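Local coordinates for glycogen synthase (Cyanobacterium sp. CLg1, PDB 6GNF), which belongs to the bacterial glycogen and starch synthases, two-domain glycosyltransferase-type proteins, and here holds adenosine-5'-diphosphate and a glycan, at residues F209-F214 against P251-N256; S225-N230 against L258-L263; L177-K182 against L217-K222; E278-P283 against V292-G297; H106-S111 against F136-Q141. All blocks are in the same frame, centred on the assembly; numbering follows the deposited sequence.

Interaction 1 of 5, residues F209-F214 against P251-N256; sequences FPSSKF and PMYMLN. With SO4 (sulfate ion), chain I.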
# COMPACT_ATOMS: atom_id res chain seq x y z
N PHE A 209 7.96 -0.36 18.99
CA PHE A 209 7.33 0.18 20.19
C PHE A 209 8.29 0.07 21.35
O PHE A 209 9.17 -0.78 21.33
CB PHE A 209 6.07 -0.61 20.52
CG PHE A 209 5.02 -0.52 19.47
CD1 PHE A 209 4.34 0.67 19.25
CD2 PHE A 209 4.73 -1.61 18.67
CE1 PHE A 209 3.38 0.77 18.27
CE2 PHE A 209 3.77 -1.52 17.69
CZ PHE A 209 3.09 -0.33 17.49
N PRO A 210 8.13 0.93 22.37
CA PRO A 210 8.98 0.81 23.55
C PRO A 210 8.84 -0.54 24.22
O PRO A 210 7.76 -1.14 24.18
CB PRO A 210 8.45 1.91 24.47
CG PRO A 210 7.71 2.86 23.59
CD PRO A 210 7.15 2.02 22.49
N SER A 211 9.90 -1.01 24.84
CA SER A 211 9.91 -2.32 25.46
C SER A 211 8.94 -2.38 26.64
O SER A 211 8.39 -3.43 26.95
CB SER A 211 11.32 -2.71 25.87
OG SER A 211 11.96 -1.62 26.50
N SER A 212 8.67 -1.22 27.23
CA SER A 212 7.67 -1.09 28.29
C SER A 212 6.25 -1.44 27.84
O SER A 212 5.36 -1.59 28.68
CB SER A 212 7.67 0.34 28.83
OG SER A 212 7.29 1.23 27.80
N LYS A 213 6.02 -1.55 26.54
CA LYS A 213 4.75 -2.03 26.03
C LYS A 213 4.69 -3.55 25.86
O LYS A 213 3.76 -4.07 25.24
CB LYS A 213 4.44 -1.38 24.67
CG LYS A 213 4.25 0.14 24.71
CD LYS A 213 3.10 0.58 25.60
CE LYS A 213 1.76 0.09 25.09
NZ LYS A 213 0.68 0.34 26.09
N PHE A 214 5.67 -4.28 26.40
CA PHE A 214 5.69 -5.73 26.22
C PHE A 214 4.53 -6.43 26.94
O PHE A 214 3.90 -7.31 26.39
CB PHE A 214 7.02 -6.35 26.68
CG PHE A 214 7.03 -7.85 26.60
CD1 PHE A 214 7.06 -8.48 25.37
CD2 PHE A 214 6.96 -8.62 27.74
CE1 PHE A 214 7.04 -9.86 25.28
CE2 PHE A 214 6.94 -10.00 27.66
CZ PHE A 214 6.98 -10.62 26.43
N PRO A 251 22.39 3.54 20.28
CA PRO A 251 21.34 2.60 19.89
C PRO A 251 20.57 2.10 21.12
O PRO A 251 21.17 1.54 22.03
CB PRO A 251 22.11 1.48 19.20
CG PRO A 251 23.50 1.54 19.77
CD PRO A 251 23.68 2.86 20.47
N MET A 252 19.26 2.31 21.13
CA MET A 252 18.42 2.00 22.29
C MET A 252 17.59 0.74 22.05
O MET A 252 17.28 0.37 20.91
CB MET A 252 17.52 3.19 22.62
CG MET A 252 16.42 3.46 21.60
SD MET A 252 15.62 5.09 21.80
CE MET A 252 16.32 6.01 20.44
N TYR A 253 17.20 0.10 23.14
CA TYR A 253 16.46 -1.16 23.08
C TYR A 253 14.97 -0.90 22.93
O TYR A 253 14.44 0.01 23.54
CB TYR A 253 16.73 -1.98 24.33
CG TYR A 253 15.88 -3.22 24.40
CD1 TYR A 253 16.12 -4.30 23.57
CD2 TYR A 253 14.80 -3.30 25.29
CE1 TYR A 253 15.32 -5.43 23.62
CE2 TYR A 253 13.99 -4.43 25.35
CZ TYR A 253 14.26 -5.50 24.52
OH TYR A 253 13.47 -6.63 24.56
N MET A 254 14.30 -1.71 22.11
CA MET A 254 12.85 -1.62 21.93
C MET A 254 12.29 -2.91 21.33
O MET A 254 13.04 -3.87 21.14
CB MET A 254 12.49 -0.42 21.04
CG MET A 254 12.99 -0.51 19.60
SD MET A 254 12.86 1.04 18.65
CE MET A 254 14.04 2.09 19.47
N LEU A 255 10.98 -2.93 21.08
CA LEU A 255 10.32 -4.04 20.40
C LEU A 255 10.15 -3.73 18.92
O LEU A 255 10.08 -2.58 18.52
CB LEU A 255 8.94 -4.29 21.00
CG LEU A 255 8.86 -4.38 22.52
CD1 LEU A 255 7.43 -4.63 22.95
CD2 LEU A 255 9.78 -5.47 23.07
N ASN A 256 10.04 -4.79 18.12
CA ASN A 256 9.84 -4.70 16.68
C ASN A 256 8.96 -5.86 16.25
O ASN A 256 9.43 -6.99 16.12
CB ASN A 256 11.19 -4.75 15.96
CG ASN A 256 11.08 -4.48 14.47
OD1 ASN A 256 10.24 -5.05 13.77
ND2 ASN A 256 11.93 -3.60 13.96
S SO4 I . 11.13 2.09 27.63
O1 SO4 I . 11.08 0.64 27.33
O2 SO4 I . 11.50 2.31 29.05
O3 SO4 I . 9.78 2.67 27.41
O4 SO4 I . 12.13 2.71 26.74
O HOH W 1 12.02 0.81 24.45
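Phe209 and Leu255 form an antiparallel hydrogen-bonded pair. Leu255 N bonds to Phe209 O at 2.8 Å, and Phe209 N to Leu255 O at 3.1 Å. Leu255 then fills the turn that follows the short strand. Its CD1 lies 3.7 Å from Pro210 O and also meets Phe214 CA, while CG packs on Ser211 CA. On the exposed side, Ser211 CB comes obliquely to the Tyr253 ring, 3.2 Å from CE2. The Tyr253 hydroxyl bonds to Ser228. Ser211 OG sits between its own backbone N and carbonyl carbon (chi1 44°) and donates to O1 of a sulfate ion, probably from the crystallisation liquor. Ser212 adds its N to O1 and its OG to O3. A water accepts from Ser211 N and can donate to Tyr253 O, linking the segments again. The arrangement is an edge pair of a small three-stranded antiparallel sheet, with strand 251-256 in the middle. A short 3-10 turn at 211-212 follows the edge strand 208-209.

Interaction 2 of 5, residues S225-N230 against L258-L263; sequences SDLSFN and LKAGFL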
# COMPACT_ATOMS: atom_id res chain seq x y z
N SER A 225 12.99 -12.48 22.83
CA SER A 225 14.14 -12.40 21.95
C SER A 225 13.77 -12.10 20.50
O SER A 225 14.43 -11.30 19.84
CB SER A 225 14.96 -13.69 22.03
OG SER A 225 15.98 -13.68 21.07
N ASP A 226 12.72 -12.74 20.00
CA ASP A 226 12.24 -12.50 18.64
C ASP A 226 11.75 -11.05 18.46
O ASP A 226 11.98 -10.44 17.43
CB ASP A 226 11.09 -13.45 18.28
CG ASP A 226 11.53 -14.89 18.09
OD1 ASP A 226 12.72 -15.15 17.84
OD2 ASP A 226 10.65 -15.77 18.19
N LEU A 227 11.11 -10.51 19.50
CA LEU A 227 10.61 -9.14 19.48
C LEU A 227 11.71 -8.09 19.67
O LEU A 227 11.53 -6.92 19.36
CB LEU A 227 9.55 -8.95 20.56
CG LEU A 227 8.19 -9.58 20.24
CD1 LEU A 227 7.41 -9.88 21.51
CD2 LEU A 227 7.40 -8.67 19.32
N SER A 228 12.85 -8.51 20.21
CA SER A 228 13.88 -7.57 20.61
C SER A 228 14.59 -6.90 19.44
O SER A 228 14.69 -7.47 18.36
CB SER A 228 14.88 -8.29 21.51
OG SER A 228 14.21 -8.71 22.69
N PHE A 229 15.03 -5.67 19.66
CA PHE A 229 15.57 -4.85 18.59
C PHE A 229 16.37 -3.67 19.12
O PHE A 229 15.99 -3.06 20.12
CB PHE A 229 14.41 -4.33 17.74
CG PHE A 229 14.83 -3.72 16.44
CD1 PHE A 229 15.38 -4.50 15.44
CD2 PHE A 229 14.66 -2.37 16.22
CE1 PHE A 229 15.75 -3.94 14.23
CE2 PHE A 229 15.04 -1.80 15.02
CZ PHE A 229 15.58 -2.59 14.02
N ASN A 230 17.47 -3.35 18.45
CA ASN A 230 18.31 -2.22 18.83
C ASN A 230 18.52 -1.28 17.67
O ASN A 230 18.92 -1.72 16.60
CB ASN A 230 19.67 -2.68 19.31
CG ASN A 230 19.70 -2.91 20.79
OD1 ASN A 230 19.16 -3.90 21.29
ND2 ASN A 230 20.33 -1.99 21.52
N LEU A 258 7.40 -6.58 13.37
CA LEU A 258 7.61 -7.16 12.05
C LEU A 258 8.76 -8.15 12.08
O LEU A 258 8.72 -9.16 11.39
CB LEU A 258 7.92 -6.07 11.02
CG LEU A 258 8.02 -6.55 9.57
CD1 LEU A 258 6.73 -7.20 9.13
CD2 LEU A 258 8.35 -5.38 8.67
N LYS A 259 9.80 -7.82 12.84
CA LYS A 259 10.92 -8.74 13.06
C LYS A 259 10.41 -10.06 13.63
O LYS A 259 10.73 -11.11 13.10
CB LYS A 259 11.93 -8.12 14.02
CG LYS A 259 13.07 -9.05 14.42
CD LYS A 259 14.18 -8.27 15.10
CE LYS A 259 15.23 -9.18 15.73
NZ LYS A 259 14.70 -9.91 16.93
N ALA A 260 9.62 -9.98 14.70
CA ALA A 260 9.05 -11.18 15.32
C ALA A 260 8.18 -11.96 14.33
O ALA A 260 8.19 -13.18 14.33
CB ALA A 260 8.23 -10.81 16.56
N GLY A 261 7.43 -11.24 13.51
CA GLY A 261 6.60 -11.85 12.48
C GLY A 261 7.43 -12.60 11.45
O GLY A 261 7.08 -13.73 11.05
N PHE A 262 8.52 -11.99 11.00
CA PHE A 262 9.43 -12.67 10.08
C PHE A 262 9.99 -13.94 10.69
O PHE A 262 10.10 -14.96 10.01
CB PHE A 262 10.61 -11.78 9.67
CG PHE A 262 10.29 -10.79 8.58
CD1 PHE A 262 9.31 -11.04 7.62
CD2 PHE A 262 11.00 -9.61 8.50
CE1 PHE A 262 9.04 -10.12 6.62
CE2 PHE A 262 10.74 -8.69 7.50
CZ PHE A 262 9.76 -8.95 6.56
N LEU A 263 10.35 -13.87 11.96
CA LEU A 263 11.00 -15.00 12.63
C LEU A 263 10.04 -16.13 12.98
O LEU A 263 10.48 -17.23 13.29
CB LEU A 263 11.73 -14.53 13.89
CG LEU A 263 12.95 -13.63 13.66
CD1 LEU A 263 13.46 -13.06 14.97
CD2 LEU A 263 14.05 -14.38 12.94
O HOH W 2 16.44 -11.78 17.57
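Lys259 lies with its extended chain across the end of helix 224-227, and its amine is gripped by backbone oxygens. CG is anti to the backbone N (chi1 174°), and the chain stays straight until it bends at the last torsion (chi4 -70°). That bend brings NZ to two carbonyls. Ser228 O accepts at 2.8 Å with NZ in its carbonyl plane. Asp226 O also accepts at 2.8 Å, but here NZ stands well above the plane, 55° out of it. A water accepts from NZ at 2.6 Å and donates to Ser225 O. The charge thus sits at the C-terminal end of the helix, where the helix dipole would probably favour it. The Lys259 methylenes cross the Phe229 ring obliquely, with CD 4.0 Å from Phe229 CD1. Ala260 points its CB at the same backbone and meets Leu227 CD2 at 3.6 Å. Leu263 crosses the Asp226 side chain at a slant, with its CD1 3.6 Å from Asp226 OD1. The other carboxylate oxygen, OD2, bonds to Asn264. Helix 257-264 follows strand 251-256 directly, and that strand pairs with 228-231. Val292 of helix 290-296 touches Lys259, Phe262 and Leu263, while Leu258 and Phe262 pack on strand 195-200.

Interaction 3 of 5, residues L177-K182 against L217-K222; sequences LPLYLK and LNLPAK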
# COMPACT_ATOMS: atom_id res chain seq x y z
N LEU A 177 0.32 -12.18 14.71
CA LEU A 177 -0.58 -13.33 14.55
C LEU A 177 0.13 -14.70 14.59
O LEU A 177 -0.40 -15.65 15.17
CB LEU A 177 -1.41 -13.19 13.26
CG LEU A 177 -2.43 -14.29 12.98
CD1 LEU A 177 -3.66 -13.73 12.29
CD2 LEU A 177 -1.81 -15.42 12.15
N PRO A 178 1.31 -14.82 13.96
CA PRO A 178 2.03 -16.09 14.05
C PRO A 178 2.44 -16.47 15.47
O PRO A 178 2.47 -17.65 15.80
CB PRO A 178 3.26 -15.85 13.18
CG PRO A 178 2.86 -14.79 12.22
CD PRO A 178 1.94 -13.89 13.01
N LEU A 179 2.72 -15.47 16.30
CA LEU A 179 3.08 -15.74 17.69
C LEU A 179 1.86 -16.22 18.46
O LEU A 179 1.95 -17.19 19.22
CB LEU A 179 3.69 -14.50 18.37
CG LEU A 179 5.13 -14.17 17.97
CD1 LEU A 179 5.22 -13.66 16.54
CD2 LEU A 179 5.72 -13.14 18.91
N TYR A 180 0.73 -15.54 18.29
CA TYR A 180 -0.51 -15.94 18.96
C TYR A 180 -0.98 -17.31 18.47
O TYR A 180 -1.47 -18.11 19.27
CB TYR A 180 -1.61 -14.91 18.75
CG TYR A 180 -1.37 -13.61 19.47
CD1 TYR A 180 -1.20 -13.57 20.85
CD2 TYR A 180 -1.34 -12.40 18.78
CE1 TYR A 180 -0.98 -12.38 21.52
CE2 TYR A 180 -1.12 -11.20 19.44
CZ TYR A 180 -0.94 -11.19 20.81
OH TYR A 180 -0.73 -10.00 21.46
N LEU A 181 -0.83 -17.58 17.18
CA LEU A 181 -1.16 -18.89 16.62
C LEU A 181 -0.43 -20.00 17.37
O LEU A 181 -1.02 -21.02 17.73
CB LEU A 181 -0.77 -18.96 15.14
CG LEU A 181 -0.96 -20.31 14.45
CD1 LEU A 181 -2.42 -20.75 14.52
CD2 LEU A 181 -0.49 -20.27 13.01
N LYS A 182 0.87 -19.82 17.56
CA LYS A 182 1.67 -20.80 18.30
C LYS A 182 1.29 -20.89 19.76
O LYS A 182 1.14 -21.99 20.30
CB LYS A 182 3.15 -20.46 18.21
CG LYS A 182 3.69 -20.71 16.84
CD LYS A 182 5.14 -20.31 16.72
CE LYS A 182 5.62 -20.61 15.32
NZ LYS A 182 7.02 -20.18 15.16
N LEU A 217 1.13 -7.14 25.26
CA LEU A 217 0.99 -8.17 24.22
C LEU A 217 0.41 -9.50 24.74
O LEU A 217 -0.06 -10.30 23.95
CB LEU A 217 2.35 -8.43 23.56
CG LEU A 217 3.01 -7.20 22.94
CD1 LEU A 217 4.32 -7.57 22.27
CD2 LEU A 217 2.07 -6.54 21.94
N ASN A 218 0.44 -9.71 26.05
CA ASN A 218 0.04 -10.99 26.66
C ASN A 218 0.71 -12.19 26.03
O ASN A 218 0.04 -13.16 25.66
CB ASN A 218 -1.47 -11.18 26.61
CG ASN A 218 -2.21 -10.12 27.40
OD1 ASN A 218 -2.22 -10.13 28.63
ND2 ASN A 218 -2.87 -9.22 26.69
N LEU A 219 2.03 -12.10 25.90
CA LEU A 219 2.84 -13.20 25.42
C LEU A 219 3.90 -13.51 26.46
O LEU A 219 4.44 -12.61 27.09
CB LEU A 219 3.50 -12.82 24.11
CG LEU A 219 2.60 -12.74 22.89
CD1 LEU A 219 3.34 -12.07 21.75
CD2 LEU A 219 2.13 -14.13 22.47
N PRO A 220 4.24 -14.80 26.59
CA PRO A 220 5.29 -15.16 27.52
C PRO A 220 6.68 -14.74 27.03
O PRO A 220 6.83 -14.28 25.90
CB PRO A 220 5.17 -16.68 27.61
CG PRO A 220 4.55 -17.10 26.32
CD PRO A 220 3.71 -15.96 25.85
N ALA A 221 7.66 -14.82 27.93
CA ALA A 221 8.98 -14.31 27.68
C ALA A 221 9.73 -15.08 26.61
O ALA A 221 10.76 -14.60 26.13
CB ALA A 221 9.79 -14.28 28.97
N LYS A 222 9.25 -16.27 26.23
CA LYS A 222 9.93 -17.03 25.17
C LYS A 222 9.91 -16.30 23.83
O LYS A 222 10.71 -16.60 22.97
CB LYS A 222 9.37 -18.44 25.03
CG LYS A 222 7.95 -18.50 24.52
CD LYS A 222 7.38 -19.90 24.65
CE LYS A 222 7.83 -20.80 23.51
NZ LYS A 222 7.22 -22.15 23.66
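Helix 177-186 meets the long loop between strand 208-209 and helix 224-227, and one tyrosine hydroxyl ties the two together. Tyr180 OH donates to Leu217 O at 2.6 Å. The bond lies in the carbonyl plane, on a lone pair of Leu217 O, and that oxygen is also close to the plane of the tyrosine ring, at its edge. CG of Tyr180 stands beside its backbone N, anti to the carbonyl carbon (chi1 -69°), and from there the ring reaches out to the loop. The helix follows strand 166-170 and precedes strand 195-200, which lie side by side and parallel. It is thus a connecting helix of the large mixed sheet, in a beta-alpha-beta arrangement as in the Rossmann-like domains of the GT-B fold. The Tyr180 ring also rests against helix 132-144, touching Ala137, Gln141 and Leu144.

Leu219 points at the helix and divides its two methyl groups between neighbouring residues. CD2 comes obliquely to the Tyr180 ring, 3.7 Å from CE1. CD1 meets Leu179 CD2 at 3.9 Å. The Leu219 side chain crosses both partners at about a right angle. Asn218, with positive backbone phi, separates the two loop leucines. Its O lies near the plane of the Tyr180 ring, at the edge, and accepts from Tyr184 OH. Its ND2 bonds to Gly83 O.

Interaction 4 of 5, residues E278-P283 against V292-G297; sequences EVTSSP and VARDVG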
# COMPACT_ATOMS: atom_id res chain seq x y z
N GLU A 278 16.09 -5.62 -2.68
CA GLU A 278 16.55 -4.43 -1.96
C GLU A 278 16.55 -4.67 -0.46
O GLU A 278 17.50 -4.32 0.23
CB GLU A 278 15.68 -3.22 -2.28
CG GLU A 278 15.93 -2.63 -3.65
CD GLU A 278 14.92 -1.57 -4.05
OE1 GLU A 278 13.81 -1.54 -3.49
OE2 GLU A 278 15.28 -0.77 -4.93
N VAL A 279 15.49 -5.30 0.03
CA VAL A 279 15.31 -5.51 1.47
C VAL A 279 16.41 -6.41 2.03
O VAL A 279 16.94 -6.13 3.10
CB VAL A 279 13.92 -6.11 1.78
CG1 VAL A 279 13.84 -6.62 3.21
CG2 VAL A 279 12.85 -5.06 1.54
N THR A 280 16.74 -7.48 1.32
CA THR A 280 17.71 -8.46 1.82
C THR A 280 19.17 -8.04 1.56
O THR A 280 20.08 -8.70 2.04
CB THR A 280 17.48 -9.84 1.20
OG1 THR A 280 17.45 -9.73 -0.23
CG2 THR A 280 16.16 -10.41 1.65
N SER A 281 19.38 -6.97 0.80
CA SER A 281 20.73 -6.61 0.35
C SER A 281 21.47 -5.58 1.18
O SER A 281 22.69 -5.51 1.07
CB SER A 281 20.69 -6.09 -1.08
OG SER A 281 20.27 -7.10 -1.99
N SER A 282 20.79 -4.74 1.95
CA SER A 282 21.49 -3.75 2.78
C SER A 282 20.63 -3.17 3.88
O SER A 282 19.40 -3.15 3.77
CB SER A 282 22.03 -2.60 1.91
OG SER A 282 21.01 -1.71 1.50
N PRO A 283 21.27 -2.65 4.95
CA PRO A 283 20.54 -1.97 6.03
C PRO A 283 19.66 -0.82 5.55
O PRO A 283 18.64 -0.56 6.17
CB PRO A 283 21.66 -1.46 6.94
CG PRO A 283 22.82 -2.35 6.67
CD PRO A 283 22.72 -2.70 5.22
N VAL A 292 17.55 -10.14 9.12
CA VAL A 292 16.41 -10.99 9.44
C VAL A 292 15.74 -11.52 8.17
O VAL A 292 15.47 -12.71 8.07
CB VAL A 292 15.38 -10.25 10.32
CG1 VAL A 292 14.14 -11.09 10.53
CG2 VAL A 292 15.99 -9.88 11.66
N ALA A 293 15.51 -10.64 7.20
CA ALA A 293 14.91 -11.03 5.92
C ALA A 293 15.75 -12.07 5.18
O ALA A 293 15.20 -13.06 4.68
CB ALA A 293 14.68 -9.81 5.05
N ARG A 294 17.07 -11.86 5.14
CA ARG A 294 18.00 -12.85 4.60
C ARG A 294 17.92 -14.19 5.32
O ARG A 294 17.94 -15.23 4.69
CB ARG A 294 19.44 -12.37 4.71
CG ARG A 294 19.88 -11.45 3.61
CD ARG A 294 21.39 -11.35 3.57
NE ARG A 294 21.98 -10.86 4.82
CZ ARG A 294 22.10 -9.57 5.17
NH1 ARG A 294 21.65 -8.60 4.38
NH2 ARG A 294 22.67 -9.26 6.33
N ASP A 295 17.96 -14.13 6.64
CA ASP A 295 17.91 -15.32 7.47
C ASP A 295 16.66 -16.14 7.16
O ASP A 295 16.73 -17.35 6.97
CB ASP A 295 17.93 -14.91 8.94
CG ASP A 295 17.91 -16.09 9.89
OD1 ASP A 295 18.55 -17.12 9.61
OD2 ASP A 295 17.24 -15.97 10.95
N VAL A 296 15.51 -15.47 7.09
CA VAL A 296 14.23 -16.14 6.91
C VAL A 296 13.95 -16.46 5.44
O VAL A 296 13.26 -17.44 5.14
CB VAL A 296 13.12 -15.27 7.53
CG1 VAL A 296 11.73 -15.65 7.01
CG2 VAL A 296 13.18 -15.38 9.04
N GLY A 297 14.54 -15.69 4.52
CA GLY A 297 14.23 -15.80 3.10
C GLY A 297 12.99 -14.99 2.78
O GLY A 297 11.98 -15.07 3.48
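The guanidinium of Arg294 meets Thr280 O at its edge. The oxygen lies 7° out of the guanidinium plane, and NH1 donates to it at 2.8 Å with an N-H...O angle of 160°. NH1 itself stands above the Thr280 carbonyl plane. It also forms a salt bridge with Asp290, so this one nitrogen has both a carbonyl and a carboxylate as partners. The arginine chain bends at chi3 (-59°), which turns the guanidinium to the C-terminal end of helix 273-281. Its CG and CD stay near the same carbonyl on the way, with CG 3.2 Å from Thr280 O. CG also meets Thr280 CB at 3.8 Å.

Next to the arginine, Ala293 points its CB at the other helix. Two methyl groups meet it there, Val279 CG1 at 3.8 Å and Thr280 CG2 at 3.8 Å. The Thr280 hydroxyl is turned to its own helix, where OG1 bonds to Ala276 O. With only a methyl group on Ala293, the backbones run close, and Thr280 CA is 5.2 Å from Arg294 CA. The contact joins the C-terminal parts of helices 273-281 and 290-296. Val279 and Thr280 also touch Leu298 of strand 298-300, an outer strand of the large sheet. Val292 and Asp295 pack on helix 257-264.

Interaction 5 of 5, residues H106-S111 against F136-Q141; sequences HHVYLS and FAMLSQ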
# COMPACT_ATOMS: atom_id res chain seq x y z
N HIS A 106 -15.56 -3.55 17.70
CA HIS A 106 -15.24 -3.15 19.07
C HIS A 106 -15.26 -1.63 19.14
O HIS A 106 -14.95 -0.95 18.17
CB HIS A 106 -13.85 -3.65 19.47
CG HIS A 106 -13.62 -3.65 20.94
ND1 HIS A 106 -13.26 -2.51 21.64
CD2 HIS A 106 -13.71 -4.64 21.86
CE1 HIS A 106 -13.14 -2.80 22.92
NE2 HIS A 106 -13.40 -4.09 23.08
N HIS A 107 -15.59 -1.11 20.32
CA HIS A 107 -15.66 0.33 20.55
C HIS A 107 -14.38 1.07 20.08
O HIS A 107 -14.48 2.14 19.52
CB HIS A 107 -16.01 0.59 22.04
CG HIS A 107 -15.71 1.97 22.52
ND1 HIS A 107 -16.62 3.01 22.41
CD2 HIS A 107 -14.66 2.47 23.21
CE1 HIS A 107 -16.12 4.10 22.96
NE2 HIS A 107 -14.93 3.80 23.45
N VAL A 108 -13.21 0.46 20.23
CA VAL A 108 -11.96 1.13 19.91
C VAL A 108 -11.71 1.24 18.41
O VAL A 108 -10.80 1.95 18.02
CB VAL A 108 -10.72 0.46 20.56
CG1 VAL A 108 -10.91 0.33 22.06
CG2 VAL A 108 -10.41 -0.90 19.94
N TYR A 109 -12.45 0.48 17.60
CA TYR A 109 -12.35 0.61 16.15
C TYR A 109 -13.40 1.56 15.60
O TYR A 109 -13.09 2.40 14.76
CB TYR A 109 -12.51 -0.73 15.45
CG TYR A 109 -11.50 -1.78 15.83
CD1 TYR A 109 -10.14 -1.50 15.85
CD2 TYR A 109 -11.91 -3.07 16.15
CE1 TYR A 109 -9.22 -2.47 16.20
CE2 TYR A 109 -10.99 -4.04 16.50
CZ TYR A 109 -9.65 -3.73 16.52
OH TYR A 109 -8.74 -4.69 16.88
N LEU A 110 -14.64 1.44 16.07
CA LEU A 110 -15.75 2.16 15.47
C LEU A 110 -15.78 3.62 15.87
O LEU A 110 -15.89 4.51 15.02
CB LEU A 110 -17.08 1.50 15.86
CG LEU A 110 -18.32 1.96 15.11
CD1 LEU A 110 -18.24 1.57 13.65
CD2 LEU A 110 -19.57 1.37 15.75
N SER A 111 -15.68 3.85 17.17
CA SER A 111 -15.94 5.16 17.76
C SER A 111 -14.71 6.09 17.87
O SER A 111 -14.76 7.08 18.62
CB SER A 111 -16.58 4.97 19.14
OG SER A 111 -15.68 4.30 20.01
N PHE A 136 -4.15 -3.37 17.61
CA PHE A 136 -3.72 -4.29 16.56
C PHE A 136 -3.31 -5.66 17.08
O PHE A 136 -3.50 -6.66 16.40
CB PHE A 136 -2.64 -3.65 15.69
CG PHE A 136 -3.12 -2.42 14.97
CD1 PHE A 136 -4.36 -2.40 14.34
CD2 PHE A 136 -2.33 -1.27 14.92
CE1 PHE A 136 -4.80 -1.26 13.68
CE2 PHE A 136 -2.78 -0.13 14.26
CZ PHE A 136 -4.01 -0.12 13.64
N ALA A 137 -2.80 -5.73 18.31
CA ALA A 137 -2.69 -7.02 18.98
C ALA A 137 -4.07 -7.68 19.09
O ALA A 137 -4.20 -8.89 18.90
CB ALA A 137 -2.06 -6.87 20.35
N MET A 138 -5.09 -6.90 19.42
CA MET A 138 -6.44 -7.44 19.52
C MET A 138 -6.97 -7.93 18.17
O MET A 138 -7.71 -8.92 18.11
CB MET A 138 -7.39 -6.40 20.11
CG MET A 138 -8.80 -6.94 20.38
SD MET A 138 -9.84 -5.80 21.30
CE MET A 138 -10.18 -4.61 20.02
N LEU A 139 -6.63 -7.23 17.10
CA LEU A 139 -7.01 -7.67 15.75
C LEU A 139 -6.44 -9.05 15.43
O LEU A 139 -7.15 -9.89 14.89
CB LEU A 139 -6.55 -6.66 14.70
CG LEU A 139 -6.73 -7.06 13.23
CD1 LEU A 139 -8.18 -7.38 12.92
CD2 LEU A 139 -6.22 -5.96 12.31
N SER A 140 -5.17 -9.27 15.76
CA SER A 140 -4.51 -10.55 15.46
C SER A 140 -5.15 -11.70 16.23
O SER A 140 -5.34 -12.77 15.69
CB SER A 140 -3.02 -10.47 15.76
OG SER A 140 -2.44 -9.48 14.92
N GLN A 141 -5.48 -11.46 17.50
CA GLN A 141 -6.18 -12.45 18.32
C GLN A 141 -7.57 -12.74 17.79
O GLN A 141 -8.00 -13.89 17.78
CB GLN A 141 -6.32 -11.96 19.76
CG GLN A 141 -5.02 -11.82 20.51
CD GLN A 141 -5.20 -11.12 21.84
OE1 GLN A 141 -6.16 -11.37 22.57
NE2 GLN A 141 -4.28 -10.22 22.16
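Met138 sends its CE methyl into a group of three side chains from 106-111. Its CG is anti to the backbone N (chi1 -175°) and chi2 is also extended, so the chain runs straight out from helix 132-144. It then bends at chi3 (74°), which lays the thioether over the imidazole of His106. CE sits over one ring face, offset toward the rim, 3.7 Å from His106 CG, a CH-pi contact. SD lies over the face as well, in a Met-aromatic contact. Val108 CG2 comes tip to tip with Met138 CE at 3.7 Å. Tyr109 lies aslant to the methionine, and its CZ is 3.6 Å from Met138 CE.

Two polar bonds hold the imidazole. His106 is the N-cap of helix 107-110, and its ND1 accepts from Val108 N at 3.3 Å, in the ring plane. NE2 bonds to Thr87. The ring is thus fixed in rotation with a face turned to Met138. Tyr109 takes the rotamer with CG anti to the carbonyl carbon, and its hydroxyl ends beside helix 132-144. There OH lies 3.7 Å from Leu139 CB and bonds to Arg135 O. The two segments share no hydrogen bond. The contact therefore depends on dispersion and on the sulfur and methyl of Met138 over the His106 ring. The polar atoms of His106 and Tyr109 find partners outside the two segments or, for His106 ND1, within its own.

All five contacts lie in the part of the chain that matches the starch synthase catalytic family. Interactions 3 and 5 are buried, while 1, 2 and 4 are only partly so. Interactions 1 and 2 share the small antiparallel sheet, where Asn256 N probably bonds to Leu227 O. Interaction 2 also packs on interaction 4 through Phe262 and Val296, and on interaction 3 through Ala260 and Leu179. Tyr180 carries interaction 3 on to helix 132-144 of interaction 5. The chemistry varies with place. Interaction 1 pairs strand backbones, interactions 2 and 4 set a cationic side chain on carbonyls at or just past a helix end, interaction 3 has one tyrosine bond beside leucine packing, and interaction 5 has apolar and sulfur-aromatic packing.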